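Local coordinates for protein protocadherin gamma-B3 (Homo sapiens, PDB 5K8R) that probably mediates calcium-dependent adhesion between cells and may help to establish and maintain specific neuronal connections in the brain, at residues D95-P100 with G133-Q138; E125-P130 with Q138-S143; D278-D283 with E310-P315; T341-S346 with A394-N399. All coordinates share one frame; numbering follows the deposited sequence.

Contact 1 of 4, residues D95-P100 with G133-Q138. With CA (calcium ion), chain D; CA (calcium ion), chain B; CA (calcium ion), chain C.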
loop_
_atom_site.group_PDB
_atom_site.type_symbol
_atom_site.label_atom_id
_atom_site.label_comp_id
_atom_site.label_asym_id
_atom_site.label_seq_id
_atom_site.Cartn_x
_atom_site.Cartn_y
_atom_site.Cartn_z
ATOM N N ASP A 95 -53.180 -2.458 -1.995
ATOM C CA ASP A 95 -52.053 -1.540 -2.074
ATOM C C ASP A 95 -52.086 -0.761 -3.382
ATOM O O ASP A 95 -52.354 -1.322 -4.449
ATOM C CB ASP A 95 -50.731 -2.302 -1.960
ATOM C CG ASP A 95 -49.520 -1.387 -2.019
ATOM O OD1 ASP A 95 -49.522 -0.342 -1.334
ATOM O OD2 ASP A 95 -48.565 -1.712 -2.755
ATOM N N ILE A 96 -51.815 0.540 -3.290
ATOM C CA ILE A 96 -51.647 1.392 -4.459
ATOM C C ILE A 96 -50.212 1.900 -4.476
ATOM O O ILE A 96 -49.535 1.961 -3.446
ATOM C CB ILE A 96 -52.646 2.568 -4.482
ATOM C CG1 ILE A 96 -52.386 3.519 -3.313
ATOM C CG2 ILE A 96 -54.077 2.052 -4.446
ATOM C CD1 ILE A 96 -53.335 4.703 -3.267
ATOM N N ASN A 97 -49.745 2.265 -5.670
ATOM C CA ASN A 97 -48.373 2.741 -5.846
ATOM C C ASN A 97 -48.335 4.247 -5.597
ATOM O O ASN A 97 -48.236 5.065 -6.514
ATOM C CB ASN A 97 -47.855 2.387 -7.233
ATOM C CG ASN A 97 -46.374 2.664 -7.388
ATOM O OD1 ASN A 97 -45.604 2.527 -6.437
ATOM N ND2 ASN A 97 -45.969 3.068 -8.584
ATOM N N ASP A 98 -48.420 4.614 -4.320
ATOM C CA ASP A 98 -48.383 6.010 -3.909
ATOM C C ASP A 98 -47.088 6.378 -3.196
ATOM O O ASP A 98 -47.015 7.440 -2.567
ATOM C CB ASP A 98 -49.588 6.330 -3.022
ATOM C CG ASP A 98 -49.656 5.450 -1.791
ATOM O OD1 ASP A 98 -49.063 4.353 -1.811
ATOM O OD2 ASP A 98 -50.305 5.857 -0.805
ATOM N N ASN A 99 -46.064 5.531 -3.282
ATOM C CA ASN A 99 -44.776 5.792 -2.663
ATOM C C ASN A 99 -43.672 5.539 -3.686
ATOM O O ASN A 99 -43.650 4.471 -4.321
ATOM C CB ASN A 99 -44.564 4.910 -1.428
ATOM C CG ASN A 99 -45.403 5.348 -0.248
ATOM O OD1 ASN A 99 -46.286 4.621 0.205
ATOM N ND2 ASN A 99 -45.127 6.544 0.262
ATOM N N PRO A 100 -42.755 6.480 -3.877
ATOM C CA PRO A 100 -41.651 6.256 -4.806
ATOM C C PRO A 100 -40.537 5.475 -4.135
ATOM O O PRO A 100 -40.451 5.439 -2.898
ATOM C CB PRO A 100 -41.198 7.681 -5.152
ATOM C CG PRO A 100 -41.472 8.444 -3.897
ATOM C CD PRO A 100 -42.726 7.836 -3.302
ATOM N N GLY A 133 -45.835 -5.902 -3.299
ATOM C CA GLY A 133 -46.175 -6.457 -4.599
ATOM C C GLY A 133 -45.345 -5.831 -5.704
ATOM O O GLY A 133 -44.154 -5.545 -5.539
ATOM N N VAL A 134 -45.987 -5.610 -6.854
ATOM C CA VAL A 134 -45.301 -4.986 -7.978
ATOM C C VAL A 134 -45.041 -3.507 -7.728
ATOM O O VAL A 134 -44.175 -2.915 -8.382
ATOM C CB VAL A 134 -46.104 -5.178 -9.278
ATOM C CG1 VAL A 134 -46.228 -6.656 -9.612
ATOM C CG2 VAL A 134 -47.479 -4.538 -9.157
ATOM N N ASN A 135 -45.766 -2.891 -6.790
ATOM C CA ASN A 135 -45.564 -1.477 -6.504
ATOM C C ASN A 135 -44.220 -1.205 -5.842
ATOM O O ASN A 135 -43.772 -0.054 -5.828
ATOM C CB ASN A 135 -46.698 -0.952 -5.623
ATOM C CG ASN A 135 -48.060 -1.113 -6.266
ATOM O OD1 ASN A 135 -48.180 -1.164 -7.490
ATOM N ND2 ASN A 135 -49.098 -1.194 -5.441
ATOM N N SER A 136 -43.570 -2.232 -5.290
ATOM C CA SER A 136 -42.233 -2.098 -4.731
ATOM C C SER A 136 -41.180 -2.876 -5.505
ATOM O O SER A 136 -39.991 -2.756 -5.189
ATOM C CB SER A 136 -42.217 -2.551 -3.265
ATOM O OG SER A 136 -42.593 -3.911 -3.148
ATOM N N LEU A 137 -41.578 -3.666 -6.500
ATOM C CA LEU A 137 -40.621 -4.386 -7.329
ATOM C C LEU A 137 -39.845 -3.388 -8.180
ATOM O O LEU A 137 -40.431 -2.684 -9.010
ATOM C CB LEU A 137 -41.345 -5.402 -8.208
ATOM C CG LEU A 137 -40.521 -6.580 -8.729
ATOM C CD1 LEU A 137 -40.030 -7.440 -7.574
ATOM C CD2 LEU A 137 -41.336 -7.410 -9.708
ATOM N N GLN A 138 -38.536 -3.323 -7.974
ATOM C CA GLN A 138 -37.710 -2.280 -8.563
ATOM C C GLN A 138 -37.031 -2.754 -9.842
ATOM O O GLN A 138 -36.809 -3.947 -10.062
ATOM C CB GLN A 138 -36.655 -1.798 -7.563
ATOM C CG GLN A 138 -37.234 -1.229 -6.280
ATOM C CD GLN A 138 -38.217 -0.102 -6.535
ATOM O OE1 GLN A 138 -38.021 0.719 -7.430
ATOM N NE2 GLN A 138 -39.285 -0.064 -5.750
HETATM CA CA CA D . -48.961 1.994 -1.113
HETATM CA CA CA B . -43.620 2.216 -5.069
HETATM CA CA CA C . -50.297 4.792 1.390
#

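Contact 2 of 4, residues E125-P130 with Q138-S143. With CA (calcium ion), chain B.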
loop_
_atom_site.group_PDB
_atom_site.type_symbol
_atom_site.label_atom_id
_atom_site.label_comp_id
_atom_site.label_asym_id
_atom_site.label_seq_id
_atom_site.Cartn_x
_atom_site.Cartn_y
_atom_site.Cartn_z
ATOM N N GLU A 125 -25.901 -0.436 -3.384
ATOM C CA GLU A 125 -27.023 -0.390 -2.458
ATOM C C GLU A 125 -28.338 -0.395 -3.227
ATOM O O GLU A 125 -28.523 0.379 -4.170
ATOM C CB GLU A 125 -26.935 0.850 -1.571
ATOM C CG GLU A 125 -28.118 1.004 -0.633
ATOM C CD GLU A 125 -27.881 2.041 0.443
ATOM O OE1 GLU A 125 -27.045 2.946 0.230
ATOM O OE2 GLU A 125 -28.528 1.944 1.505
ATOM N N SER A 126 -29.247 -1.277 -2.825
ATOM C CA SER A 126 -30.540 -1.375 -3.477
ATOM C C SER A 126 -31.477 -0.276 -2.980
ATOM O O SER A 126 -31.278 0.317 -1.916
ATOM C CB SER A 126 -31.161 -2.751 -3.230
ATOM O OG SER A 126 -32.385 -2.892 -3.928
ATOM N N ALA A 127 -32.505 -0.003 -3.776
ATOM C CA ALA A 127 -33.504 0.982 -3.398
ATOM C C ALA A 127 -34.558 0.350 -2.494
ATOM O O ALA A 127 -34.794 -0.860 -2.519
ATOM C CB ALA A 127 -34.163 1.584 -4.638
ATOM N N GLN A 128 -35.193 1.192 -1.683
ATOM C CA GLN A 128 -36.243 0.759 -0.774
ATOM C C GLN A 128 -37.570 1.386 -1.174
ATOM O O GLN A 128 -37.617 2.504 -1.694
ATOM C CB GLN A 128 -35.909 1.119 0.678
ATOM C CG GLN A 128 -34.719 0.362 1.241
ATOM C CD GLN A 128 -34.530 0.595 2.725
ATOM O OE1 GLN A 128 -35.270 1.358 3.345
ATOM N NE2 GLN A 128 -33.537 -0.068 3.306
ATOM N N ASP A 129 -38.650 0.651 -0.923
ATOM C CA ASP A 129 -39.989 1.073 -1.307
ATOM C C ASP A 129 -40.995 0.545 -0.291
ATOM O O ASP A 129 -41.141 -0.675 -0.139
ATOM C CB ASP A 129 -40.321 0.574 -2.714
ATOM C CG ASP A 129 -41.475 1.323 -3.349
ATOM O OD1 ASP A 129 -42.506 1.530 -2.676
ATOM O OD2 ASP A 129 -41.349 1.706 -4.531
ATOM N N PRO A 130 -41.704 1.424 0.425
ATOM C CA PRO A 130 -42.646 0.950 1.451
ATOM C C PRO A 130 -43.878 0.263 0.888
ATOM O O PRO A 130 -44.659 -0.296 1.670
ATOM C CB PRO A 130 -43.020 2.233 2.203
ATOM C CG PRO A 130 -42.803 3.320 1.216
ATOM C CD PRO A 130 -41.642 2.894 0.363
ATOM N N GLN A 138 -38.536 -3.323 -7.974
ATOM C CA GLN A 138 -37.710 -2.280 -8.563
ATOM C C GLN A 138 -37.031 -2.754 -9.842
ATOM O O GLN A 138 -36.809 -3.947 -10.062
ATOM C CB GLN A 138 -36.655 -1.798 -7.563
ATOM C CG GLN A 138 -37.234 -1.229 -6.280
ATOM C CD GLN A 138 -38.217 -0.102 -6.535
ATOM O OE1 GLN A 138 -38.021 0.719 -7.430
ATOM N NE2 GLN A 138 -39.285 -0.064 -5.750
ATOM N N GLN A 139 -36.702 -1.783 -10.689
ATOM C CA GLN A 139 -35.941 -2.001 -11.912
ATOM C C GLN A 139 -34.854 -0.939 -11.962
ATOM O O GLN A 139 -35.154 0.258 -11.908
ATOM C CB GLN A 139 -36.839 -1.923 -13.150
ATOM C CG GLN A 139 -36.251 -2.574 -14.387
ATOM C CD GLN A 139 -36.596 -4.045 -14.487
ATOM O OE1 GLN A 139 -35.854 -4.831 -15.076
ATOM N NE2 GLN A 139 -37.733 -4.425 -13.917
ATOM N N TYR A 140 -33.601 -1.372 -12.055
ATOM C CA TYR A 140 -32.461 -0.472 -11.956
ATOM C C TYR A 140 -31.846 -0.231 -13.328
ATOM O O TYR A 140 -31.744 -1.148 -14.148
ATOM C CB TYR A 140 -31.410 -1.035 -10.999
ATOM C CG TYR A 140 -31.919 -1.192 -9.585
ATOM C CD1 TYR A 140 -31.862 -0.137 -8.685
ATOM C CD2 TYR A 140 -32.466 -2.392 -9.153
ATOM C CE1 TYR A 140 -32.332 -0.275 -7.392
ATOM C CE2 TYR A 140 -32.939 -2.540 -7.863
ATOM C CZ TYR A 140 -32.869 -1.478 -6.987
ATOM O OH TYR A 140 -33.337 -1.619 -5.702
ATOM N N TYR A 141 -31.435 1.013 -13.567
ATOM C CA TYR A 141 -30.811 1.414 -14.820
ATOM C C TYR A 141 -29.615 2.300 -14.517
ATOM O O TYR A 141 -29.719 3.234 -13.716
ATOM C CB TYR A 141 -31.798 2.163 -15.723
ATOM C CG TYR A 141 -33.056 1.394 -16.051
ATOM C CD1 TYR A 141 -33.111 0.555 -17.156
ATOM C CD2 TYR A 141 -34.193 1.515 -15.262
ATOM C CE1 TYR A 141 -34.260 -0.147 -17.462
ATOM C CE2 TYR A 141 -35.347 0.817 -15.561
ATOM C CZ TYR A 141 -35.376 -0.013 -16.662
ATOM O OH TYR A 141 -36.522 -0.710 -16.966
ATOM N N LEU A 142 -28.486 2.008 -15.154
ATOM C CA LEU A 142 -27.284 2.819 -15.033
ATOM C C LEU A 142 -27.113 3.651 -16.296
ATOM O O LEU A 142 -27.244 3.128 -17.410
ATOM C CB LEU A 142 -26.048 1.946 -14.809
ATOM C CG LEU A 142 -24.726 2.692 -14.606
ATOM C CD1 LEU A 142 -24.656 3.285 -13.207
ATOM C CD2 LEU A 142 -23.537 1.781 -14.871
ATOM N N SER A 143 -26.831 4.936 -16.121
ATOM C CA SER A 143 -26.584 5.795 -17.267
ATOM C C SER A 143 -25.333 5.321 -18.005
ATOM O O SER A 143 -24.379 4.854 -17.369
ATOM C CB SER A 143 -26.420 7.249 -16.823
ATOM O OG SER A 143 -27.593 7.712 -16.173
HETATM CA CA CA B . -43.620 2.216 -5.069
#

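Contact 3 of 4, residues D278-D283 with E310-P315. With CA (calcium ion), chain F; CA (calcium ion), chain G; CA (calcium ion), chain E.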
loop_
_atom_site.group_PDB
_atom_site.type_symbol
_atom_site.label_atom_id
_atom_site.label_comp_id
_atom_site.label_asym_id
_atom_site.label_seq_id
_atom_site.Cartn_x
_atom_site.Cartn_y
_atom_site.Cartn_z
ATOM N N ASP A 278 41.352 14.753 -7.339
ATOM C CA ASP A 278 42.748 14.836 -7.761
ATOM C C ASP A 278 42.854 14.266 -9.167
ATOM O O ASP A 278 42.720 13.054 -9.359
ATOM C CB ASP A 278 43.666 14.092 -6.792
ATOM C CG ASP A 278 45.136 14.351 -7.068
ATOM O OD1 ASP A 278 45.451 15.365 -7.724
ATOM O OD2 ASP A 278 45.976 13.541 -6.621
ATOM N N PHE A 279 43.089 15.144 -10.147
ATOM C CA PHE A 279 43.235 14.698 -11.529
ATOM C C PHE A 279 44.402 13.734 -11.685
ATOM O O PHE A 279 44.346 12.821 -12.517
ATOM C CB PHE A 279 43.413 15.906 -12.452
ATOM C CG PHE A 279 43.596 15.547 -13.901
ATOM C CD1 PHE A 279 42.500 15.348 -14.722
ATOM C CD2 PHE A 279 44.865 15.420 -14.443
ATOM C CE1 PHE A 279 42.665 15.021 -16.056
ATOM C CE2 PHE A 279 45.036 15.092 -15.775
ATOM C CZ PHE A 279 43.934 14.894 -16.583
ATOM N N GLU A 280 45.463 13.915 -10.894
ATOM C CA GLU A 280 46.620 13.033 -10.982
ATOM C C GLU A 280 46.309 11.617 -10.519
ATOM O O GLU A 280 47.027 10.685 -10.897
ATOM C CB GLU A 280 47.783 13.602 -10.166
ATOM C CG GLU A 280 48.615 14.643 -10.901
ATOM C CD GLU A 280 47.826 15.890 -11.246
ATOM O OE1 GLU A 280 47.066 16.372 -10.381
ATOM O OE2 GLU A 280 47.964 16.383 -12.385
ATOM N N GLU A 281 45.262 11.433 -9.717
ATOM C CA GLU A 281 44.896 10.105 -9.240
ATOM C C GLU A 281 43.846 9.448 -10.132
ATOM O O GLU A 281 43.998 8.286 -10.520
ATOM C CB GLU A 281 44.394 10.185 -7.795
ATOM C CG GLU A 281 44.099 8.832 -7.165
ATOM C CD GLU A 281 45.341 7.971 -7.013
ATOM O OE1 GLU A 281 46.443 8.535 -6.847
ATOM O OE2 GLU A 281 45.214 6.729 -7.062
ATOM N N ARG A 282 42.784 10.178 -10.467
ATOM C CA ARG A 282 41.720 9.638 -11.304
ATOM C C ARG A 282 41.015 10.796 -11.995
ATOM O O ARG A 282 40.684 11.792 -11.347
ATOM C CB ARG A 282 40.732 8.812 -10.472
ATOM C CG ARG A 282 39.709 8.039 -11.286
ATOM C CD ARG A 282 38.954 7.053 -10.409
ATOM N NE ARG A 282 37.810 6.461 -11.097
ATOM C CZ ARG A 282 36.959 5.610 -10.532
ATOM N NH1 ARG A 282 37.122 5.245 -9.267
ATOM N NH2 ARG A 282 35.944 5.122 -11.233
ATOM N N ASP A 283 40.792 10.662 -13.302
ATOM C CA ASP A 283 40.254 11.744 -14.114
ATOM C C ASP A 283 38.780 11.573 -14.460
ATOM O O ASP A 283 38.202 12.465 -15.090
ATOM C CB ASP A 283 41.071 11.892 -15.404
ATOM C CG ASP A 283 41.200 10.585 -16.172
ATOM O OD1 ASP A 283 40.469 9.623 -15.859
ATOM O OD2 ASP A 283 42.035 10.526 -17.099
ATOM N N GLU A 310 44.336 20.766 -13.520
ATOM C CA GLU A 310 44.727 22.077 -13.029
ATOM C C GLU A 310 46.216 22.070 -12.714
ATOM O O GLU A 310 46.788 21.034 -12.365
ATOM C CB GLU A 310 43.929 22.472 -11.779
ATOM C CG GLU A 310 42.504 22.918 -12.063
ATOM C CD GLU A 310 42.435 24.338 -12.590
ATOM O OE1 GLU A 310 43.033 25.236 -11.960
ATOM O OE2 GLU A 310 41.789 24.555 -13.635
ATOM N N ASN A 311 46.844 23.238 -12.842
ATOM C CA ASN A 311 48.285 23.366 -12.627
ATOM C C ASN A 311 48.563 23.573 -11.137
ATOM O O ASN A 311 48.905 24.662 -10.671
ATOM C CB ASN A 311 48.850 24.501 -13.472
ATOM C CG ASN A 311 50.365 24.511 -13.498
ATOM O OD1 ASN A 311 51.007 23.485 -13.276
ATOM N ND2 ASN A 311 50.944 25.672 -13.774
ATOM N N ASP A 312 48.412 22.483 -10.383
ATOM C CA ASP A 312 48.608 22.499 -8.939
ATOM C C ASP A 312 49.811 21.668 -8.504
ATOM O O ASP A 312 49.887 21.254 -7.343
ATOM C CB ASP A 312 47.343 22.015 -8.226
ATOM C CG ASP A 312 47.035 20.555 -8.503
ATOM O OD1 ASP A 312 47.401 20.058 -9.590
ATOM O OD2 ASP A 312 46.420 19.906 -7.632
ATOM N N ASN A 313 50.754 21.417 -9.410
ATOM C CA ASN A 313 51.977 20.686 -9.096
ATOM C C ASN A 313 53.158 21.434 -9.692
ATOM O O ASN A 313 53.213 21.640 -10.909
ATOM C CB ASN A 313 51.922 19.250 -9.629
ATOM C CG ASN A 313 51.029 18.352 -8.796
ATOM O OD1 ASN A 313 51.491 17.696 -7.862
ATOM N ND2 ASN A 313 49.743 18.319 -9.129
ATOM N N ALA A 314 54.096 21.837 -8.839
ATOM C CA ALA A 314 55.267 22.573 -9.285
ATOM C C ALA A 314 56.292 21.628 -9.911
ATOM O O ALA A 314 56.381 20.457 -9.530
ATOM C CB ALA A 314 55.902 23.320 -8.118
ATOM N N PRO A 315 57.069 22.112 -10.881
ATOM C CA PRO A 315 58.107 21.265 -11.481
ATOM C C PRO A 315 59.153 20.862 -10.454
ATOM O O PRO A 315 59.430 21.589 -9.496
ATOM C CB PRO A 315 58.709 22.158 -12.572
ATOM C CG PRO A 315 57.655 23.176 -12.858
ATOM C CD PRO A 315 56.966 23.418 -11.551
HETATM CA CA CA F . 47.040 18.650 -11.897
HETATM CA CA CA G . 46.215 17.629 -8.488
HETATM CA CA CA E . 52.792 21.791 -13.300
HETATM O O HOH W 1 44.914 17.361 -6.342
#

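Contact 4 of 4, residues T341-S346 with A394-N399. With CA (calcium ion), chain E; CA (calcium ion), chain F.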
loop_
_atom_site.group_PDB
_atom_site.type_symbol
_atom_site.label_atom_id
_atom_site.label_comp_id
_atom_site.label_asym_id
_atom_site.label_seq_id
_atom_site.Cartn_x
_atom_site.Cartn_y
_atom_site.Cartn_z
ATOM N N THR A 341 64.229 16.917 -14.755
ATOM C CA THR A 341 63.005 17.603 -14.368
ATOM C C THR A 341 61.804 16.691 -14.581
ATOM O O THR A 341 61.806 15.829 -15.463
ATOM C CB THR A 341 62.817 18.891 -15.174
ATOM O OG1 THR A 341 62.521 18.566 -16.537
ATOM C CG2 THR A 341 64.078 19.740 -15.127
ATOM N N HIS A 342 60.770 16.900 -13.784
ATOM C CA HIS A 342 59.525 16.174 -13.912
ATOM C C HIS A 342 58.374 16.936 -13.312
ATOM O O HIS A 342 58.528 17.582 -12.308
ATOM C CB HIS A 342 59.620 14.752 -13.388
ATOM C CG HIS A 342 59.269 14.598 -11.954
ATOM N ND1 HIS A 342 57.973 14.626 -11.504
ATOM C CD2 HIS A 342 60.042 14.389 -10.868
ATOM C CE1 HIS A 342 57.962 14.457 -10.197
ATOM N NE2 HIS A 342 59.207 14.312 -9.786
ATOM N N ASP A 343 57.214 16.857 -13.956
ATOM C CA ASP A 343 56.021 17.551 -13.492
ATOM C C ASP A 343 54.846 16.586 -13.544
ATOM O O ASP A 343 54.634 15.919 -14.561
ATOM C CB ASP A 343 55.735 18.794 -14.346
ATOM C CG ASP A 343 54.772 19.757 -13.676
ATOM O OD1 ASP A 343 55.089 20.964 -13.614
ATOM O OD2 ASP A 343 53.699 19.315 -13.216
ATOM N N LEU A 344 54.082 16.521 -12.453
ATOM C CA LEU A 344 52.995 15.556 -12.353
ATOM C C LEU A 344 51.771 15.949 -13.171
ATOM O O LEU A 344 50.916 15.096 -13.430
ATOM C CB LEU A 344 52.592 15.369 -10.888
ATOM C CG LEU A 344 53.679 14.873 -9.933
ATOM C CD1 LEU A 344 53.137 14.774 -8.516
ATOM C CD2 LEU A 344 54.236 13.534 -10.391
ATOM N N ASP A 345 51.664 17.210 -13.583
ATOM C CA ASP A 345 50.495 17.668 -14.318
ATOM C C ASP A 345 50.570 17.215 -15.776
ATOM O O ASP A 345 51.552 16.619 -16.225
ATOM C CB ASP A 345 50.367 19.185 -14.210
ATOM C CG ASP A 345 50.169 19.650 -12.780
ATOM O OD1 ASP A 345 49.560 18.897 -11.991
ATOM O OD2 ASP A 345 50.622 20.765 -12.445
ATOM N N SER A 346 49.509 17.502 -16.528
ATOM C CA SER A 346 49.394 17.088 -17.916
ATOM C C SER A 346 49.342 18.308 -18.827
ATOM O O SER A 346 49.117 19.436 -18.380
ATOM C CB SER A 346 48.147 16.220 -18.133
ATOM O OG SER A 346 48.138 15.115 -17.245
ATOM N N ALA A 394 63.395 25.701 -12.776
ATOM C CA ALA A 394 62.458 25.028 -13.666
ATOM C C ALA A 394 61.094 25.684 -13.535
ATOM O O ALA A 394 60.624 25.928 -12.419
ATOM C CB ALA A 394 62.359 23.532 -13.351
ATOM N N THR A 395 60.461 25.968 -14.672
ATOM C CA THR A 395 59.156 26.616 -14.690
ATOM C C THR A 395 58.272 25.919 -15.710
ATOM O O THR A 395 58.701 25.688 -16.845
ATOM C CB THR A 395 59.281 28.106 -15.031
ATOM O OG1 THR A 395 60.199 28.732 -14.127
ATOM C CG2 THR A 395 57.927 28.794 -14.930
ATOM N N ASP A 396 57.045 25.588 -15.314
ATOM C CA ASP A 396 56.117 24.954 -16.235
ATOM C C ASP A 396 55.442 26.007 -17.113
ATOM O O ASP A 396 55.663 27.213 -16.971
ATOM C CB ASP A 396 55.092 24.111 -15.475
ATOM C CG ASP A 396 54.358 24.893 -14.397
ATOM O OD1 ASP A 396 54.236 26.129 -14.513
ATOM O OD2 ASP A 396 53.892 24.260 -13.426
ATOM N N LYS A 397 54.602 25.543 -18.038
ATOM C CA LYS A 397 53.908 26.415 -18.976
ATOM C C LYS A 397 52.410 26.487 -18.690
ATOM O O LYS A 397 51.601 26.632 -19.610
ATOM C CB LYS A 397 54.156 25.954 -20.413
ATOM C CG LYS A 397 55.625 25.770 -20.756
ATOM C CD LYS A 397 55.815 25.436 -22.227
ATOM C CE LYS A 397 57.258 25.061 -22.525
ATOM N NZ LYS A 397 58.212 26.120 -22.096
ATOM N N GLY A 398 52.028 26.390 -17.415
ATOM C CA GLY A 398 50.635 26.466 -17.030
ATOM C C GLY A 398 50.177 27.891 -16.777
ATOM O O GLY A 398 50.933 28.855 -16.891
ATOM N N ASN A 399 48.901 28.013 -16.426
ATOM C CA ASN A 399 48.312 29.315 -16.129
ATOM C C ASN A 399 47.525 29.267 -14.823
ATOM O O ASN A 399 46.431 28.705 -14.775
ATOM C CB ASN A 399 47.409 29.771 -17.276
ATOM C CG ASN A 399 46.885 31.180 -17.077
ATOM O OD1 ASN A 399 47.493 31.988 -16.373
ATOM N ND2 ASN A 399 45.750 31.483 -17.696
HETATM CA CA CA E . 52.792 21.791 -13.300
HETATM CA CA CA F . 47.040 18.650 -11.897
#

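Contact 1 of 4, residues D95-P100 with G133-Q138
Asn135 contributes the largest share of the buried surface, and its amide meets Asp95 while its CB-CG bond runs past Asn97. Asn135 ND2 donates to Asp95 OD2 at 2.8 Å; OD2 lies close to the amide plane of Asn135, while the donor approaches from above the carboxylate plane, 65° out of it. A weak second bond from the same ND2 goes to Asp95 O. With CG of Asn135 anti to its carbonyl carbon (chi1 -59°), the amide is directed to Asp95 and alongside Asn97. Residues 95-99 read Asp-Ile-Asn-Asp-Asn, the calcium-binding linker between the first and second cadherin repeats. Asp95 OD1 binds the chain D calcium ion at 2.4 Å, so Asn135 acts on that ion as a second-shell residue. At the chain B calcium ion Asn97 OD1 and Asn135 O are direct ligands, each 2.4 Å away, which accounts for their 3.2 Å separation. The amides of Asn97 and Asn135 are nearly parallel, 18° between planes, with Asn97 CB 3.6 Å from Asn135 OD1. With an alanine here the carbonyl could still bind calcium, but Asp95 OD2 would probably lose this donor and its carboxylate be freer to turn.

Contact 2 of 4, residues E125-P130 with Q138-S143
Ala127 and Gln138 bring their CA atoms to 7.4 Å and Ser126 and Tyr140 to 8.7 Å, so loop 125-130 and strand 138-142 do not pair directly through their backbones, and side chains from the strand bridge the gap. The Tyr140 hydroxyl reaches the loop, where OH accepts from Ala127 N at 2.6 Å, the amide lying at the ring edge near its plane. The same hydroxyl is hydrogen-bonded to Ser126 OG, although the modelled separation is too short to be trusted in detail. Ala127 CB packs on Tyr140 CE1 at 3.8 Å. This is the second cadherin repeat, a Greek-key beta sandwich in which 138-142 is an outer strand paired with strand 177-186, and the loop leads down to the calcium site at the junction with the first repeat. There Asp129 holds the chain B calcium ion with both oxygens, OD1 at 2.7 Å and OD2 at 2.4 Å. Gln138, bent at chi2 (-55°), swings its amide round so that NE2 donates to Asp129 OD2 at 3.0 Å, arriving on the anti side and 22° out of the carboxylate plane. A leucine in place of Gln138 would probably leave that metal-bound oxygen without its amide donor and cost the strand this polar link to the site. Ser126 N is hydrogen-bonded to Asn253 OD1 of the second subunit, which places this loop in the homodimer interface.

Contact 3 of 4, residues D278-D283 with E310-P315
Glu280 faces Asp312 and Asn313 across a pair of calcium ions, and metal rather than direct hydrogen bonding joins the two segments. From CB, directed toward 310-315, the chain continues to CG and bends there (chi2 64°), which brings the oxygen edge of the carboxylate to the ions. CD thus comes within 2.9 Å of the chain F calcium ion, as expected of a carboxylate gripping with both oxygens. OE1 is shared: it lies 2.7 Å from the chain F ion and 2.4 Å from the chain G ion, with Asn313 ND2 3.5 Å away. OE2 binds the chain F ion at 2.5 Å and sits in the plane of the Phe279 ring, at its edge. Asp312 answers from the other segment, OD1 to the chain F ion at 2.7 Å and OD2 to the chain G ion at 2.4 Å. Asp278 OD1, a water and Glu223 OE1 also bind the chain G ion. The two calcium ions probably offset the negative charge gathered here. Asp278-Phe279-Glu280 is the Asp-X-Glu calcium motif of the third cadherin repeat, lying between strands 270-273 and 284-292; 310-315 leads from strand 298-308 into strand 316-321 of the fourth, where Pro315 rests on strand 387-396.

Contact 4 of 4, residues T341-S346 with A394-N399
The interrepeat calcium site where the fourth cadherin repeat receives the linker from the third brings together Asp343 and Asp396, near the ends of strands 335-342 and 387-396 of the beta sandwich. Asp343-Leu344-Asp345 is the Asp-X-Asp motif of cadherin calcium sites. Asp343 grips the chain E calcium ion with both oxygens, OD1 at 2.5 Å and OD2 at 2.6 Å; its CG, anti to the backbone N (chi1 -163°), directs the carboxylate to the ion and to Asp396. Asp396 reaches the same ion from the other strand through OD2 alone, at 2.7 Å; its carboxylate has its strongest polar partner outside the two segments, at Leu402. The two carboxylates are turned 37° from each other, and Asp343 OD1 lies 3.5 Å from Asp396 OD2, a proximity of like charges that the shared cation probably makes tolerable. Asp345 ties this site to the next: OD2 binds the chain E ion, whereas OD1 binds the chain F ion, each at 2.5 Å. Asn311 and Asn313 of the linker and Asn349 complete the shell of the chain E ion. An Asx turn sets the spacing within the motif, Asp345 N donating to Asp343 OD2 at 3.0 Å in a nearly straight bond (170°) that enters on the anti side of the carboxylate.

The contacts form two clusters on opposite sides of the chain's centre, with contacts 1 and 3 about 94 Å apart between centres. Contacts 1 and 2 share Gln138 and the chain B calcium ion; contacts 3 and 4 share two ions, chains E and F, with Asp345 of contact 4 beside Glu280 and Asn313 of contact 3. Contact 2 is buried, within one repeat, and combines hydrogen bonds with some apolar packing. Contacts 1 and 4 are partly buried: the first mixes hydrogen bonds from an amide with metal ligation across repeats, the other depends on carboxylates round a cation. Contact 3 lies at the surface, and its link runs through calcium, with no hydrogen bond between the two segments.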